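Local coordinates for protein TRAS1 ORF2p (Bombyx mori, PDB 1WDU) that forms the endonuclease domain of a telomere-specific non-LTR retrotransposon protein, a part that probably nicks target DNA for insertion, at residues K63-A75 and A83-Q96. The protein carries 1 engineered substitution. Residues are numbered along the deposited sequence; the frame is centred on the assembly and turned at random.
Sequences KGFRGVRVFQSTA and AAIAVFDHDLDVIQ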
loop_
_atom_site.group_PDB
_atom_site.type_symbol
_atom_site.label_atom_id
_atom_site.label_comp_id
_atom_site.label_asym_id
_atom_site.label_seq_id
_atom_site.Cartn_x
_atom_site.Cartn_y
_atom_site.Cartn_z
ATOM N N LYS A 63 10.114 -0.560 18.601
ATOM C CA LYS A 63 10.008 0.637 19.430
ATOM C C LYS A 63 8.560 0.924 19.829
ATOM O O LYS A 63 8.149 0.627 20.950
ATOM C CB LYS A 63 10.596 1.844 18.686
ATOM C CG LYS A 63 12.098 1.752 18.424
ATOM C CD LYS A 63 12.895 1.813 19.726
ATOM C CE LYS A 63 14.391 1.687 19.477
ATOM N NZ LYS A 63 14.751 0.377 18.860
ATOM N N GLY A 64 7.795 1.501 18.904
ATOM C CA GLY A 64 6.400 1.819 19.174
ATOM C C GLY A 64 5.464 0.645 18.948
ATOM O O GLY A 64 4.464 0.494 19.651
ATOM N N PHE A 65 5.791 -0.186 17.961
ATOM C CA PHE A 65 4.996 -1.365 17.632
ATOM C C PHE A 65 5.304 -2.491 18.616
ATOM O O PHE A 65 6.356 -3.127 18.529
ATOM C CB PHE A 65 5.317 -1.828 16.213
ATOM C CG PHE A 65 5.088 -0.778 15.169
ATOM C CD1 PHE A 65 3.810 -0.296 14.920
ATOM C CD2 PHE A 65 6.151 -0.266 14.436
ATOM C CE1 PHE A 65 3.591 0.684 13.955
ATOM C CE2 PHE A 65 5.944 0.715 13.468
ATOM C CZ PHE A 65 4.659 1.191 13.228
ATOM N N ARG A 66 4.385 -2.734 19.546
ATOM C CA ARG A 66 4.564 -3.777 20.553
ATOM C C ARG A 66 4.086 -5.150 20.072
ATOM O O ARG A 66 4.876 -5.940 19.549
ATOM C CB ARG A 66 3.836 -3.385 21.831
ATOM N N GLY A 67 2.799 -5.437 20.255
ATOM C CA GLY A 67 2.261 -6.717 19.827
ATOM C C GLY A 67 1.839 -6.674 18.369
ATOM O O GLY A 67 0.869 -7.322 17.961
ATOM N N VAL A 68 2.590 -5.913 17.582
ATOM C CA VAL A 68 2.323 -5.734 16.162
ATOM C C VAL A 68 3.253 -6.573 15.302
ATOM O O VAL A 68 4.473 -6.488 15.431
ATOM C CB VAL A 68 2.517 -4.266 15.765
ATOM C CG1 VAL A 68 2.268 -4.091 14.276
ATOM C CG2 VAL A 68 1.603 -3.388 16.591
ATOM N N ARG A 69 2.683 -7.376 14.415
ATOM C CA ARG A 69 3.511 -8.198 13.546
ATOM C C ARG A 69 3.877 -7.389 12.306
ATOM O O ARG A 69 3.010 -6.801 11.652
ATOM C CB ARG A 69 2.770 -9.488 13.175
ATOM C CG ARG A 69 2.392 -10.298 14.408
ATOM C CD ARG A 69 2.021 -11.742 14.125
ATOM N NE ARG A 69 0.671 -11.956 13.597
ATOM C CZ ARG A 69 -0.393 -11.222 13.898
ATOM N NH1 ARG A 69 -0.275 -10.189 14.722
ATOM N NH2 ARG A 69 -1.586 -11.549 13.406
ATOM N N VAL A 70 5.170 -7.336 12.002
ATOM C CA VAL A 70 5.634 -6.587 10.846
ATOM C C VAL A 70 6.338 -7.484 9.840
ATOM O O VAL A 70 7.234 -8.248 10.188
ATOM C CB VAL A 70 6.587 -5.450 11.261
ATOM C CG1 VAL A 70 7.028 -4.660 10.026
ATOM C CG2 VAL A 70 5.889 -4.533 12.253
ATOM N N PHE A 71 5.916 -7.381 8.586
ATOM C CA PHE A 71 6.490 -8.175 7.506
ATOM C C PHE A 71 7.148 -7.204 6.561
ATOM O O PHE A 71 6.502 -6.296 6.036
ATOM C CB PHE A 71 5.386 -8.971 6.820
ATOM C CG PHE A 71 4.608 -9.813 7.775
ATOM C CD1 PHE A 71 3.599 -9.246 8.555
ATOM C CD2 PHE A 71 4.961 -11.146 7.995
ATOM C CE1 PHE A 71 2.959 -9.988 9.547
ATOM C CE2 PHE A 71 4.325 -11.898 8.989
ATOM C CZ PHE A 71 3.327 -11.321 9.765
ATOM N N GLN A 72 8.444 -7.395 6.359
ATOM C CA GLN A 72 9.224 -6.503 5.531
ATOM C C GLN A 72 9.704 -7.069 4.214
ATOM O O GLN A 72 9.772 -8.283 4.016
ATOM C CB GLN A 72 10.435 -6.023 6.320
ATOM C CG GLN A 72 10.091 -5.516 7.702
ATOM C CD GLN A 72 11.311 -5.036 8.460
ATOM O OE1 GLN A 72 12.318 -5.733 8.532
ATOM N NE2 GLN A 72 11.222 -3.845 9.037
ATOM N N SER A 73 10.039 -6.154 3.315
ATOM C CA SER A 73 10.568 -6.503 2.016
ATOM C C SER A 73 12.057 -6.756 2.260
ATOM O O SER A 73 12.590 -6.392 3.311
ATOM C CB SER A 73 10.377 -5.332 1.051
ATOM O OG SER A 73 10.984 -4.154 1.558
ATOM N N THR A 74 12.721 -7.375 1.294
ATOM C CA THR A 74 14.142 -7.681 1.414
ATOM C C THR A 74 14.962 -6.476 1.857
ATOM O O THR A 74 14.940 -5.426 1.211
ATOM C CB THR A 74 14.701 -8.175 0.079
ATOM O OG1 THR A 74 13.834 -9.188 -0.445
ATOM C CG2 THR A 74 16.098 -8.754 0.274
ATOM N N ALA A 75 15.697 -6.638 2.955
ATOM C CA ALA A 75 16.521 -5.561 3.489
ATOM C C ALA A 75 17.789 -5.355 2.673
ATOM O O ALA A 75 18.317 -6.293 2.080
ATOM C CB ALA A 75 16.883 -5.851 4.944
ATOM N N ALA A 83 9.609 -1.327 1.881
ATOM C CA ALA A 83 8.193 -1.614 2.063
ATOM C C ALA A 83 7.935 -2.629 3.173
ATOM O O ALA A 83 8.754 -3.503 3.455
ATOM C CB ALA A 83 7.598 -2.104 0.767
ATOM N N ALA A 84 6.784 -2.492 3.816
ATOM C CA ALA A 84 6.427 -3.396 4.887
ATOM C C ALA A 84 4.932 -3.399 5.123
ATOM O O ALA A 84 4.210 -2.488 4.713
ATOM C CB ALA A 84 7.152 -3.010 6.160
ATOM N N ILE A 85 4.471 -4.447 5.786
ATOM C CA ILE A 85 3.069 -4.562 6.109
ATOM C C ILE A 85 2.946 -4.826 7.610
ATOM O O ILE A 85 3.484 -5.806 8.130
ATOM C CB ILE A 85 2.409 -5.691 5.296
ATOM C CG1 ILE A 85 2.424 -5.319 3.805
ATOM C CG2 ILE A 85 0.992 -5.926 5.789
ATOM C CD1 ILE A 85 1.845 -6.376 2.865
ATOM N N ALA A 86 2.257 -3.930 8.306
ATOM C CA ALA A 86 2.058 -4.074 9.746
ATOM C C ALA A 86 0.654 -4.589 10.041
ATOM O O ALA A 86 -0.341 -4.062 9.538
ATOM C CB ALA A 86 2.271 -2.734 10.443
ATOM N N VAL A 87 0.577 -5.631 10.852
ATOM C CA VAL A 87 -0.704 -6.195 11.230
ATOM C C VAL A 87 -0.905 -5.906 12.713
ATOM O O VAL A 87 -0.201 -6.455 13.560
ATOM C CB VAL A 87 -0.745 -7.718 10.981
ATOM C CG1 VAL A 87 -2.111 -8.265 11.361
ATOM C CG2 VAL A 87 -0.446 -8.015 9.502
ATOM N N PHE A 88 -1.845 -5.018 13.021
ATOM C CA PHE A 88 -2.130 -4.661 14.408
ATOM C C PHE A 88 -3.170 -5.596 15.029
ATOM O O PHE A 88 -3.258 -5.720 16.252
ATOM C CB PHE A 88 -2.619 -3.206 14.497
ATOM C CG PHE A 88 -1.672 -2.216 13.882
ATOM C CD1 PHE A 88 -1.766 -1.887 12.526
ATOM C CD2 PHE A 88 -0.648 -1.659 14.635
ATOM C CE1 PHE A 88 -0.847 -1.017 11.930
ATOM C CE2 PHE A 88 0.276 -0.792 14.054
ATOM C CZ PHE A 88 0.176 -0.472 12.697
ATOM N N ASP A 89 -3.957 -6.251 14.181
ATOM C CA ASP A 89 -4.970 -7.175 14.661
ATOM C C ASP A 89 -4.259 -8.448 15.112
ATOM O O ASP A 89 -3.751 -9.217 14.296
ATOM C CB ASP A 89 -5.983 -7.467 13.550
ATOM C CG ASP A 89 -7.119 -8.363 14.014
ATOM O OD1 ASP A 89 -8.251 -8.191 13.518
ATOM O OD2 ASP A 89 -6.880 -9.247 14.861
ATOM N N HIS A 90 -4.230 -8.648 16.427
ATOM C CA HIS A 90 -3.562 -9.785 17.059
ATOM C C HIS A 90 -4.052 -11.184 16.672
ATOM O O HIS A 90 -3.256 -12.129 16.644
ATOM C CB HIS A 90 -3.634 -9.614 18.588
ATOM C CG HIS A 90 -2.899 -10.669 19.359
ATOM N ND1 HIS A 90 -3.313 -11.984 19.413
ATOM C CD2 HIS A 90 -1.772 -10.601 20.109
ATOM C CE1 HIS A 90 -2.475 -12.681 20.161
ATOM N NE2 HIS A 90 -1.530 -11.865 20.596
ATOM N N ASP A 91 -5.338 -11.327 16.359
ATOM C CA ASP A 91 -5.883 -12.643 16.026
ATOM C C ASP A 91 -6.023 -12.965 14.550
ATOM O O ASP A 91 -6.268 -14.115 14.187
ATOM C CB ASP A 91 -7.240 -12.842 16.709
ATOM C CG ASP A 91 -7.132 -12.891 18.225
ATOM O OD1 ASP A 91 -6.276 -13.640 18.740
ATOM O OD2 ASP A 91 -7.907 -12.186 18.900
ATOM N N LEU A 92 -5.875 -11.958 13.701
ATOM C CA LEU A 92 -5.978 -12.158 12.262
ATOM C C LEU A 92 -4.975 -13.199 11.750
ATOM O O LEU A 92 -3.788 -13.137 12.061
ATOM C CB LEU A 92 -5.746 -10.823 11.549
ATOM C CG LEU A 92 -5.926 -10.793 10.034
ATOM C CD1 LEU A 92 -7.317 -11.318 9.670
ATOM C CD2 LEU A 92 -5.738 -9.359 9.538
ATOM N N ASP A 93 -5.462 -14.158 10.973
ATOM C CA ASP A 93 -4.606 -15.195 10.404
ATOM C C ASP A 93 -3.743 -14.578 9.301
ATOM O O ASP A 93 -4.242 -13.885 8.411
ATOM C CB ASP A 93 -5.460 -16.330 9.819
ATOM C CG ASP A 93 -5.721 -17.450 10.820
ATOM O OD1 ASP A 93 -6.005 -17.146 11.997
ATOM O OD2 ASP A 93 -5.648 -18.636 10.426
ATOM N N VAL A 94 -2.447 -14.846 9.359
ATOM C CA VAL A 94 -1.514 -14.303 8.386
ATOM C C VAL A 94 -0.659 -15.375 7.712
ATOM O O VAL A 94 -0.276 -16.372 8.333
ATOM C CB VAL A 94 -0.578 -13.267 9.064
ATOM C CG1 VAL A 94 0.560 -12.895 8.137
ATOM C CG2 VAL A 94 -1.376 -12.034 9.453
ATOM N N ILE A 95 -0.370 -15.167 6.434
ATOM C CA ILE A 95 0.463 -16.093 5.690
ATOM C C ILE A 95 1.479 -15.310 4.871
ATOM O O ILE A 95 1.124 -14.370 4.159
ATOM C CB ILE A 95 -0.375 -17.007 4.760
ATOM C CG1 ILE A 95 0.525 -17.597 3.673
ATOM C CG2 ILE A 95 -1.539 -16.239 4.172
ATOM C CD1 ILE A 95 -0.155 -18.629 2.833
ATOM N N GLN A 96 2.743 -15.703 4.979
ATOM C CA GLN A 96 3.825 -15.033 4.263
ATOM C C GLN A 96 4.158 -15.687 2.928
ATOM O O GLN A 96 4.046 -16.905 2.767
ATOM C CB GLN A 96 5.107 -15.022 5.107
ATOM C CG GLN A 96 4.965 -14.486 6.516
ATOM C CD GLN A 96 6.297 -14.474 7.245
ATOM O OE1 GLN A 96 7.220 -13.765 6.851
ATOM N NE2 GLN A 96 6.406 -15.263 8.305
#
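The Phe-71 ring overlaps side chains from strands 83-87 and 93-96. Its CZ lies 3.6 Å from Val-94 CG1, the two side chains approaching from opposite directions. CE1 touches CG2 of Val-87, which lies diagonally across the hairpin on the same face and is the partner of Arg-69. The Gln-96 side chain crosses that of Phe-71 at about a right angle, CG 3.6 Å from Phe-71 CE2 and the amide carbon CD at the ring edge. CG of Phe-71 stands anti to its carbonyl carbon (chi1 -55°), and the ring reaches from strand 69-72 to strand 93-96. Val-108 also touches the Phe-71 side chain, so Phe-71 helps join the two sheets of the DNase I-like alpha/beta sandwich.

Arg-69 lies on the same face. Bent at chi3 (-78°), it brings NH2 to the turn after strand 83-87. There NH2 makes weak hydrogen bonds to Leu-92 O (3.0 Å) and Asp-89 O (3.3 Å), both at the guanidinium edge. Asp-89 OD2 shapes this turn: it accepts from Asp-91 N, an Asx turn, and from Leu-92 N, which extends it to an Asx motif.

Just beyond the strand ends, Val-68 CG2 sits 3.4 Å from Phe-88 CD2. Val-68 CG1 makes an off-centre CH-pi contact with that ring and also touches Ala-86 CB, on the face that carries Val-70. Phe-65 meets Phe-88 rim to rim, planes at 51°. Helix 31-44 packs on both side chains.

The strands pair antiparallel: Arg-69 with Val-87 and Phe-71 with Ile-85 are hydrogen-bonded pairs. At the far end, Ala-83 O accepts from Ser-73 N (2.9 Å) and from Ser-73 OG (3.0 Å). Backbone bonds therefore set the hairpin register, apolar contacts link it to a helix and the second sheet, and Arg-69 adds only weak bonds to the carbonyls of the turn.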